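Local coordinates for XAC2610 protein (PDB 4QTQ) that binds a calcium ion and probably acts as an immunity protein, inhibiting a peptidoglycan hydrolase linked to a bacteria-killing type IV secretion system, at residues T38-S41 with M45-N48. Residues are numbered along the deposited sequence; the frame is centred on the assembly and turned at random.
Sequences TEDS and MLCN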
loop_
_atom_site.group_PDB
_atom_site.type_symbol
_atom_site.label_atom_id
_atom_site.label_comp_id
_atom_site.label_asym_id
_atom_site.label_seq_id
_atom_site.Cartn_x
_atom_site.Cartn_y
_atom_site.Cartn_z
ATOM N N THR A 38 10.592 -8.933 -16.704
ATOM C CA THR A 38 11.902 -8.389 -17.053
ATOM C C THR A 38 12.530 -7.800 -15.803
ATOM O O THR A 38 11.828 -7.271 -14.938
ATOM C CB THR A 38 11.790 -7.291 -18.117
ATOM O OG1 THR A 38 10.911 -6.269 -17.637
ATOM C CG2 THR A 38 11.254 -7.855 -19.429
ATOM N N GLU A 39 13.851 -7.878 -15.704
ATOM C CA GLU A 39 14.502 -7.389 -14.506
ATOM C C GLU A 39 14.576 -5.871 -14.522
ATOM O O GLU A 39 15.077 -5.277 -15.467
ATOM C CB GLU A 39 15.885 -7.981 -14.329
ATOM C CG GLU A 39 16.478 -7.581 -12.994
ATOM C CD GLU A 39 17.612 -8.462 -12.557
ATOM O OE1 GLU A 39 18.392 -8.002 -11.714
ATOM O OE2 GLU A 39 17.718 -9.600 -13.046
ATOM N N ASP A 40 14.064 -5.255 -13.461
ATOM C CA ASP A 40 13.987 -3.814 -13.364
ATOM C C ASP A 40 15.182 -3.223 -12.608
ATOM O O ASP A 40 15.651 -2.125 -12.930
ATOM C CB ASP A 40 12.689 -3.434 -12.661
ATOM C CG ASP A 40 12.199 -2.067 -13.050
ATOM O OD1 ASP A 40 11.869 -1.871 -14.248
ATOM O OD2 ASP A 40 12.131 -1.202 -12.159
ATOM N N SER A 41 15.633 -3.941 -11.585
ATOM C CA SER A 41 16.795 -3.566 -10.799
ATOM C C SER A 41 17.200 -4.823 -10.030
ATOM O O SER A 41 16.458 -5.824 -10.070
ATOM C CB SER A 41 16.462 -2.396 -9.866
ATOM O OG SER A 41 15.380 -2.724 -9.015
ATOM N N MET A 45 11.925 -8.116 -10.414
ATOM C CA MET A 45 11.343 -8.313 -11.729
ATOM C C MET A 45 10.070 -7.493 -11.868
ATOM O O MET A 45 9.245 -7.455 -10.957
ATOM C CB MET A 45 11.000 -9.790 -11.960
ATOM C CG MET A 45 12.133 -10.781 -11.738
ATOM S SD MET A 45 13.511 -10.601 -12.885
ATOM C CE MET A 45 12.764 -11.046 -14.449
ATOM N N LEU A 46 9.918 -6.840 -13.014
ATOM C CA LEU A 46 8.649 -6.240 -13.419
ATOM C C LEU A 46 7.847 -7.267 -14.241
ATOM O O LEU A 46 8.278 -7.706 -15.314
ATOM C CB LEU A 46 8.894 -4.971 -14.238
ATOM C CG LEU A 46 7.724 -4.387 -15.038
ATOM C CD1 LEU A 46 6.525 -4.089 -14.146
ATOM C CD2 LEU A 46 8.192 -3.132 -15.765
ATOM N N CYS A 47 6.686 -7.653 -13.716
ATOM C CA CYS A 47 5.778 -8.568 -14.387
ATOM C C CYS A 47 4.519 -7.833 -14.781
ATOM O O CYS A 47 3.670 -7.559 -13.932
ATOM C CB CYS A 47 5.410 -9.714 -13.451
ATOM S SG CYS A 47 6.853 -10.613 -12.863
ATOM N N ASN A 48 4.386 -7.510 -16.061
ATOM C CA ASN A 48 3.174 -6.831 -16.532
ATOM C C ASN A 48 2.467 -7.504 -17.716
ATOM O O ASN A 48 1.770 -6.838 -18.494
ATOM C CB ASN A 48 3.462 -5.362 -16.825
ATOM C CG ASN A 48 4.473 -5.179 -17.916
ATOM O OD1 ASN A 48 4.985 -6.145 -18.481
ATOM N ND2 ASN A 48 4.772 -3.934 -18.223
HETATM O O HOH W 1 8.289 -6.109 -18.236
#
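Met-45 folds its side chain back over the Thr-38 to Glu-39 peptide, an instance of a flexible thioether covering a peptide group of the neighbouring strand. Its CB sits 4.0 Å from Thr-38 O; CG, set beside its own backbone N (chi1 -54°), carries the chain onward, and bends of like sense at chi2 and chi3 turn it across the strand. SD then packs against Glu-39, 3.7 Å from its CA and only slightly farther from its CB, while the terminal CE comes to rest over the preceding peptide, 3.5 Å from Thr-38 C and close to Glu-39 N.

The strands form a tight antiparallel beta hairpin at the surface, part of a three-stranded antiparallel sheet in which 38-41 is an outer strand and 44-47 lies between it and 70-73; a classic beta bulge near the turn sets Asp-40 and Ser-41 together against Ile-44. The disulfide from Cys-47 to Cys-37 ties the open end.

Thr-38 and Leu-46 form the hydrogen-bonded pair: Leu-46 N donates to Thr-38 O at 2.7 Å, and Thr-38 N returns a bond to Leu-46 O at 3.0 Å, both fairly straight (N-H...O 156° and 162°). Thr-38 O also receives a CA-H contact from Met-45. On the face opposite Met-45, the side chains of Thr-38 and Leu-46 run alongside each other in the same direction, and a water hydrogen-bonds to Thr-38 OG1 at 2.7 Å and donates only weakly to Leu-46 O and Asn-48 OD1. Asp-40 slants past Leu-46, its OD1 4.2 Å from CD2, while its OD2 makes a salt bridge with Lys-113.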